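Local coordinates for metallo-carboxypeptidase (Pseudomonas aeruginosa, PDB 4A39), which is a zinc-dependent carboxypeptidase of the M14 family, a model for mammalian cytosolic carboxypeptidases, that probably removes residues from the C-terminal end of peptides, at residues Val175-His180 against His184-Phe189; Asp238-Trp243 against Asp271-Glu276. All blocks are in the same frame, centred on the assembly; numbering follows the deposited sequence.

Contact 1. Residues Val175-His180 against His184-Phe189. With ZN (zinc ion), chain C; GEM ((2-guanidinoethylmercapto)succinic acid), chain D.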
loop_
_atom_site.group_PDB
_atom_site.type_symbol
_atom_site.label_atom_id
_atom_site.label_comp_id
_atom_site.label_asym_id
_atom_site.label_seq_id
_atom_site.Cartn_x
_atom_site.Cartn_y
_atom_site.Cartn_z
ATOM N N VAL A 175 10.573 6.461 3.613
ATOM C CA VAL A 175 9.560 5.451 3.330
ATOM C C VAL A 175 8.231 6.166 3.103
ATOM O O VAL A 175 7.749 6.870 3.996
ATOM C CB VAL A 175 9.383 4.478 4.508
ATOM C CG1 VAL A 175 8.378 3.397 4.137
ATOM C CG2 VAL A 175 10.722 3.857 4.868
ATOM N N ILE A 176 7.666 6.013 1.906
ATOM C CA ILE A 176 6.376 6.624 1.590
ATOM C C ILE A 176 5.408 5.518 1.173
ATOM O O ILE A 176 5.824 4.477 0.645
ATOM C CB ILE A 176 6.490 7.694 0.470
ATOM C CG1 ILE A 176 6.805 7.040 -0.872
ATOM C CG2 ILE A 176 7.573 8.710 0.839
ATOM C CD1 ILE A 176 6.818 8.021 -2.022
ATOM N N ALA A 177 4.120 5.743 1.401
ATOM C CA ALA A 177 3.137 4.709 1.099
ATOM C C ALA A 177 1.846 5.140 0.423
ATOM O O ALA A 177 1.414 6.288 0.519
ATOM C CB ALA A 177 2.792 3.965 2.386
ATOM N N GLN A 178 1.242 4.167 -0.248
ATOM C CA GLN A 178 -0.040 4.298 -0.926
ATOM C C GLN A 178 -0.235 5.427 -1.932
ATOM O O GLN A 178 -1.230 6.152 -1.874
ATOM C CB GLN A 178 -1.166 4.328 0.127
ATOM C CG GLN A 178 -2.359 3.419 -0.216
ATOM C CD GLN A 178 -3.313 3.219 0.954
ATOM O OE1 GLN A 178 -2.887 2.906 2.062
ATOM N NE2 GLN A 178 -4.615 3.385 0.706
ATOM N N GLN A 179 0.713 5.582 -2.853
ATOM C CA GLN A 179 0.564 6.586 -3.905
ATOM C C GLN A 179 -0.678 6.199 -4.709
ATOM O O GLN A 179 -1.374 7.055 -5.253
ATOM C CB GLN A 179 1.768 6.597 -4.835
ATOM C CG GLN A 179 2.995 7.277 -4.285
ATOM C CD GLN A 179 4.023 7.478 -5.372
ATOM O OE1 GLN A 179 3.901 8.392 -6.196
ATOM N NE2 GLN A 179 5.026 6.606 -5.408
ATOM N N HIS A 180 -0.928 4.896 -4.807
ATOM C CA HIS A 180 -2.107 4.381 -5.502
ATOM C C HIS A 180 -3.091 4.084 -4.373
ATOM O O HIS A 180 -2.877 3.174 -3.572
ATOM C CB HIS A 180 -1.730 3.124 -6.287
ATOM C CG HIS A 180 -0.786 3.399 -7.417
ATOM N ND1 HIS A 180 0.339 2.640 -7.654
ATOM C CD2 HIS A 180 -0.797 4.361 -8.370
ATOM C CE1 HIS A 180 0.982 3.122 -8.702
ATOM N NE2 HIS A 180 0.314 4.167 -9.155
ATOM N N HIS A 184 -4.363 -0.447 -0.142
ATOM C CA HIS A 184 -4.481 -0.268 1.301
ATOM C C HIS A 184 -3.484 -1.012 2.174
ATOM O O HIS A 184 -3.245 -0.616 3.316
ATOM C CB HIS A 184 -5.919 -0.587 1.722
ATOM C CG HIS A 184 -6.904 0.456 1.293
ATOM N ND1 HIS A 184 -7.405 1.406 2.158
ATOM C CD2 HIS A 184 -7.422 0.747 0.076
ATOM C CE1 HIS A 184 -8.190 2.235 1.492
ATOM N NE2 HIS A 184 -8.217 1.859 0.226
ATOM N N MET A 185 -2.906 -2.089 1.655
ATOM C CA MET A 185 -1.906 -2.824 2.417
ATOM C C MET A 185 -0.730 -1.898 2.715
ATOM O O MET A 185 -0.019 -2.082 3.702
ATOM C CB MET A 185 -1.410 -4.041 1.622
ATOM C CG MET A 185 -0.923 -3.724 0.204
ATOM S SD MET A 185 -2.248 -3.625 -1.025
ATOM C CE MET A 185 -2.578 -5.385 -1.295
ATOM N N ALA A 186 -0.535 -0.892 1.867
ATOM C CA ALA A 186 0.575 0.043 2.030
ATOM C C ALA A 186 0.560 0.821 3.349
ATOM O O ALA A 186 1.566 0.852 4.062
ATOM C CB ALA A 186 0.628 1.003 0.849
ATOM N N GLU A 187 -0.557 1.456 3.693
ATOM C CA GLU A 187 -0.559 2.185 4.956
ATOM C C GLU A 187 -0.569 1.215 6.146
ATOM O O GLU A 187 -0.099 1.564 7.228
ATOM C CB GLU A 187 -1.716 3.196 5.036
ATOM C CG GLU A 187 -1.717 3.973 6.356
ATOM C CD GLU A 187 -2.271 5.389 6.254
ATOM O OE1 GLU A 187 -3.149 5.648 5.405
ATOM O OE2 GLU A 187 -1.828 6.245 7.048
ATOM N N TRP A 188 -1.092 0.003 5.960
ATOM C CA TRP A 188 -1.065 -0.972 7.051
ATOM C C TRP A 188 0.407 -1.235 7.373
ATOM O O TRP A 188 0.798 -1.332 8.539
ATOM C CB TRP A 188 -1.758 -2.281 6.653
ATOM C CG TRP A 188 -3.253 -2.230 6.794
ATOM C CD1 TRP A 188 -4.176 -2.175 5.785
ATOM C CD2 TRP A 188 -3.997 -2.228 8.018
ATOM N NE1 TRP A 188 -5.446 -2.140 6.307
ATOM C CE2 TRP A 188 -5.367 -2.170 7.674
ATOM C CE3 TRP A 188 -3.640 -2.268 9.373
ATOM C CZ2 TRP A 188 -6.385 -2.152 8.636
ATOM C CZ3 TRP A 188 -4.654 -2.250 10.334
ATOM C CH2 TRP A 188 -6.011 -2.193 9.957
ATOM N N PHE A 189 1.219 -1.345 6.324
ATOM C CA PHE A 189 2.662 -1.565 6.461
ATOM C C PHE A 189 3.249 -0.430 7.314
ATOM O O PHE A 189 4.061 -0.661 8.212
ATOM C CB PHE A 189 3.300 -1.587 5.059
ATOM C CG PHE A 189 4.817 -1.630 5.045
ATOM C CD1 PHE A 189 5.562 -0.476 5.283
ATOM C CD2 PHE A 189 5.492 -2.805 4.727
ATOM C CE1 PHE A 189 6.957 -0.490 5.200
ATOM C CE2 PHE A 189 6.888 -2.832 4.637
ATOM C CZ PHE A 189 7.622 -1.670 4.873
HETATM ZN ZN ZN C . 0.995 0.856 -6.774
HETATM C C8 GEM D . 4.255 -0.125 -10.002
HETATM S S7 GEM D . 5.240 0.458 -8.574
HETATM C C6 GEM D . 6.921 -0.033 -9.104
HETATM C C5 GEM D . 6.970 -1.264 -10.014
HETATM N N3 GEM D . 6.440 -0.940 -11.346
HETATM C C1 GEM D . 7.252 -0.978 -12.401
HETATM N N4 GEM D . 8.533 -1.297 -12.233
HETATM N N2 GEM D . 6.797 -0.692 -13.617
HETATM C C9 GEM D . 3.478 1.021 -10.654
HETATM O O14 GEM D . 3.682 2.179 -10.226
HETATM O O15 GEM D . 2.691 0.712 -11.571
HETATM C C10 GEM D . 3.309 -1.255 -9.590
HETATM C C11 GEM D . 2.295 -0.796 -8.538
HETATM O O12 GEM D . 2.194 -1.483 -7.498
HETATM O O13 GEM D . 1.628 0.225 -8.807
#

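Contact 2. Residues Asp238-Trp243 against Asp271-Glu276. With ZN (zinc ion), chain C; GEM ((2-guanidinoethylmercapto)succinic acid), chain D.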
loop_
_atom_site.group_PDB
_atom_site.type_symbol
_atom_site.label_atom_id
_atom_site.label_comp_id
_atom_site.label_asym_id
_atom_site.label_seq_id
_atom_site.Cartn_x
_atom_site.Cartn_y
_atom_site.Cartn_z
ATOM N N ASP A 238 -1.826 9.639 -12.188
ATOM C CA ASP A 238 -1.214 8.465 -11.561
ATOM C C ASP A 238 0.026 9.063 -10.900
ATOM O O ASP A 238 0.982 9.423 -11.587
ATOM C CB ASP A 238 -0.783 7.444 -12.623
ATOM C CG ASP A 238 -0.162 6.185 -12.020
ATOM O OD1 ASP A 238 0.394 6.257 -10.903
ATOM O OD2 ASP A 238 -0.215 5.121 -12.673
ATOM N N LEU A 239 0.010 9.181 -9.576
ATOM C CA LEU A 239 1.133 9.781 -8.869
ATOM C C LEU A 239 2.468 9.091 -9.118
ATOM O O LEU A 239 3.515 9.744 -9.113
ATOM C CB LEU A 239 0.847 9.847 -7.364
ATOM C CG LEU A 239 -0.275 10.800 -6.937
ATOM C CD1 LEU A 239 -0.345 10.844 -5.415
ATOM C CD2 LEU A 239 -0.014 12.197 -7.484
ATOM N N ASN A 240 2.454 7.783 -9.356
ATOM C CA ASN A 240 3.727 7.127 -9.587
ATOM C C ASN A 240 4.220 7.200 -11.026
ATOM O O ASN A 240 5.036 6.383 -11.458
ATOM C CB ASN A 240 3.713 5.681 -9.098
ATOM C CG ASN A 240 5.098 5.215 -8.708
ATOM O OD1 ASN A 240 5.884 5.992 -8.160
ATOM N ND2 ASN A 240 5.407 3.959 -8.979
ATOM N N ARG A 241 3.712 8.185 -11.759
ATOM C CA ARG A 241 4.141 8.446 -13.129
ATOM C C ARG A 241 4.390 9.955 -13.210
ATOM O O ARG A 241 4.577 10.505 -14.294
ATOM C CB ARG A 241 3.057 8.056 -14.141
ATOM C CG ARG A 241 2.775 6.564 -14.227
ATOM C CD ARG A 241 3.960 5.794 -14.782
ATOM N NE ARG A 241 3.646 4.373 -14.905
ATOM C CZ ARG A 241 3.561 3.536 -13.875
ATOM N NH1 ARG A 241 3.779 3.970 -12.639
ATOM N NH2 ARG A 241 3.231 2.266 -14.076
ATOM N N ALA A 242 4.398 10.613 -12.050
ATOM C CA ALA A 242 4.589 12.062 -11.996
ATOM C C ALA A 242 5.904 12.511 -11.378
ATOM O O ALA A 242 6.075 13.693 -11.081
ATOM C CB ALA A 242 3.434 12.704 -11.235
ATOM N N TRP A 243 6.848 11.595 -11.201
ATOM C CA TRP A 243 8.103 11.983 -10.576
ATOM C C TRP A 243 9.118 12.677 -11.472
ATOM O O TRP A 243 9.997 13.387 -10.985
ATOM C CB TRP A 243 8.719 10.775 -9.873
ATOM C CG TRP A 243 7.888 10.373 -8.694
ATOM C CD1 TRP A 243 6.654 9.785 -8.723
ATOM C CD2 TRP A 243 8.183 10.615 -7.312
ATOM N NE1 TRP A 243 6.162 9.650 -7.448
ATOM C CE2 TRP A 243 7.078 10.150 -6.561
ATOM C CE3 TRP A 243 9.271 11.181 -6.634
ATOM C CZ2 TRP A 243 7.029 10.234 -5.169
ATOM C CZ3 TRP A 243 9.223 11.264 -5.245
ATOM C CH2 TRP A 243 8.109 10.793 -4.528
ATOM N N ASP A 271 9.248 2.694 -1.513
ATOM C CA ASP A 271 7.933 3.128 -1.987
ATOM C C ASP A 271 7.022 1.910 -1.805
ATOM O O ASP A 271 7.171 0.911 -2.498
ATOM C CB ASP A 271 8.067 3.542 -3.461
ATOM C CG ASP A 271 6.806 4.164 -4.026
ATOM O OD1 ASP A 271 5.947 4.635 -3.250
ATOM O OD2 ASP A 271 6.686 4.193 -5.267
ATOM N N ILE A 272 6.086 2.002 -0.862
ATOM C CA ILE A 272 5.202 0.880 -0.541
ATOM C C ILE A 272 3.945 0.786 -1.405
ATOM O O ILE A 272 3.126 1.710 -1.431
ATOM C CB ILE A 272 4.794 0.918 0.950
ATOM C CG1 ILE A 272 6.009 1.262 1.826
ATOM C CG2 ILE A 272 4.239 -0.443 1.366
ATOM C CD1 ILE A 272 7.202 0.316 1.663
ATOM N N HIS A 273 3.802 -0.357 -2.082
ATOM C CA HIS A 273 2.693 -0.638 -3.000
ATOM C C HIS A 273 2.075 -2.023 -2.781
ATOM O O HIS A 273 2.490 -2.785 -1.912
ATOM C CB HIS A 273 3.186 -0.607 -4.453
ATOM C CG HIS A 273 3.600 0.746 -4.946
ATOM N ND1 HIS A 273 2.851 1.462 -5.856
ATOM C CD2 HIS A 273 4.705 1.489 -4.702
ATOM C CE1 HIS A 273 3.478 2.586 -6.152
ATOM N NE2 HIS A 273 4.605 2.627 -5.466
ATOM N N GLY A 274 1.085 -2.330 -3.614
ATOM C CA GLY A 274 0.423 -3.621 -3.570
ATOM C C GLY A 274 0.208 -4.081 -5.000
ATOM O O GLY A 274 -0.098 -3.264 -5.870
ATOM N N ASP A 275 0.382 -5.377 -5.258
ATOM C CA ASP A 275 0.192 -5.910 -6.602
ATOM C C ASP A 275 -1.000 -6.855 -6.627
ATOM O O ASP A 275 -1.086 -7.788 -5.834
ATOM C CB ASP A 275 1.436 -6.660 -7.081
ATOM C CG ASP A 275 1.331 -7.080 -8.538
ATOM O OD1 ASP A 275 1.515 -6.221 -9.425
ATOM O OD2 ASP A 275 1.040 -8.267 -8.795
ATOM N N GLU A 276 -1.909 -6.600 -7.562
ATOM C CA GLU A 276 -3.129 -7.381 -7.713
ATOM C C GLU A 276 -2.921 -8.813 -8.190
ATOM O O GLU A 276 -3.559 -9.746 -7.694
ATOM C CB GLU A 276 -4.077 -6.663 -8.693
ATOM C CG GLU A 276 -4.528 -5.265 -8.242
ATOM C CD GLU A 276 -3.604 -4.137 -8.695
ATOM O OE1 GLU A 276 -2.430 -4.395 -9.030
ATOM O OE2 GLU A 276 -4.058 -2.974 -8.700
HETATM ZN ZN ZN C . 0.995 0.856 -6.774
HETATM C C8 GEM D . 4.255 -0.125 -10.002
HETATM S S7 GEM D . 5.240 0.458 -8.574
HETATM C C6 GEM D . 6.921 -0.033 -9.104
HETATM C C5 GEM D . 6.970 -1.264 -10.014
HETATM N N3 GEM D . 6.440 -0.940 -11.346
HETATM C C1 GEM D . 7.252 -0.978 -12.401
HETATM N N4 GEM D . 8.533 -1.297 -12.233
HETATM N N2 GEM D . 6.797 -0.692 -13.617
HETATM C C9 GEM D . 3.478 1.021 -10.654
HETATM O O14 GEM D . 3.682 2.179 -10.226
HETATM O O15 GEM D . 2.691 0.712 -11.571
HETATM C C10 GEM D . 3.309 -1.255 -9.590
HETATM C C11 GEM D . 2.295 -0.796 -8.538
HETATM O O12 GEM D . 2.194 -1.483 -7.498
HETATM O O13 GEM D . 1.628 0.225 -8.807
HETATM O O HOH W 1 8.122 3.404 -7.523
#

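Contact 1. Residues Val175-His180 against His184-Phe189
Gln178 OE1 accepts a hydrogen bond from Glu187 N, in the first turn of the helix that follows, at 3.2 Å. The turn between strand 171-177 and this helix belongs to the M14 carboxypeptidase fold and carries the HxxE zinc motif, made by His180 and Glu183. The hydrogen bond is bent, 140° at the hydrogen, but the donor lies in the carbonyl plane of the amide. The other end of the same amide meets His184. Gln178 NE2 sits over the centre of one face of the imidazole, 3.6 Å above its plane, while the planes of amide and ring are 54° apart. Gln178 NE2 also donates to Pro181 O within the zinc-binding turn, so both ends of the amide are held. His184 ND1 is bonded in turn to the backbone of Tyr126.

Beside the amide, Ala186 CB packs 3.4 Å from the backbone Gln178 N and 4.0 Å from Ala177 CB, and the small alanines let the strand end approach the helix. Further back, Val175 CG1 touches Phe189 CE1 at 4.3 Å. Glu187 swings its CG anti to the backbone N (chi1 -180°). Its carboxylate goes on to Arg128 and His131, which tie this part of the helix to helix 128-138. Within the turn, His180 ND1 binds the zinc ion at 2.1 Å. The inhibitor atom GEM O13, itself a zinc ligand, lies 3.0 Å from His180 CE1.

Contact 2. Residues Asp238-Trp243 against Asp271-Glu276
The inhibitor pocket beside the catalytic zinc is lined here by a loop and by the end of strand 268-275. Asn240 of the loop faces Asp271 and His273 of the strand. No direct hydrogen bond joins the two segments. Asn240 ND2 lies 3.7 Å from His273 CE1, and a water molecule bridges the polar ends. The water accepts from Asn240 ND2 and donates to Asp271 OD2, the latter at 2.8 Å. Asn240 OD1 has its own donors, Gln179 NE2 and Ala332 N, which help fix the rotation of the amide.

His273 is a zinc ligand through ND1, and its other nitrogen is held from behind. His273 NE2 donates to Asp271 OD2 at 2.6 Å. Asp271 OD2 lies in the plane of the His273 ring, while the hydrogen bond meets it from above the carboxylate plane. Such a pairing would be expected to strengthen the imidazole as a metal ligand. The arrangement belongs to the M14 zinc site, in which His180, Glu183 and His273 hold the metal.

The ligand touches both segments. Its sulfur, GEM S7, lies over the centre of one face of the His273 ring, 3.6 Å above the plane. One carboxylate is gripped by the loop. Asn240 ND2 donates to GEM O14 at 2.8 Å in a nearly straight bond (174°). Arg241 adds a two-pronged grip at the edge of its guanidinium, with NH1 on GEM O14 and NH2 on GEM O15, each at 3.0 Å. Arg231 also hydrogen-bonds the inhibitor. The Arg241 chain is bent at chi2 (-66°), and its NH1 donates in addition to Asn240 O, from above that carbonyl plane.

In the fold
Contacts 1 and 2 meet at the zinc ion and share the inhibitor. Their centres are about 9 Å apart. Strands 171-177 and 268-275 are parallel neighbours in the seven-stranded sheet. One zinc histidine comes from the turn after strand 171-177, the other from strand 268-275 itself. The ND1 atoms of His180 and His273 both bind the zinc and lie 3.3 Å apart. The loop of contact 2 also positions the turn of contact 1. Asp238 OD1 is a probable hydrogen-bond partner of His180 NE2 at 2.7 Å, so both zinc histidines have a carboxylate behind them. Likewise, Gln179 OE1 probably accepts from Trp243 NE1 at 2.9 Å. The two contacts follow one another along the chain.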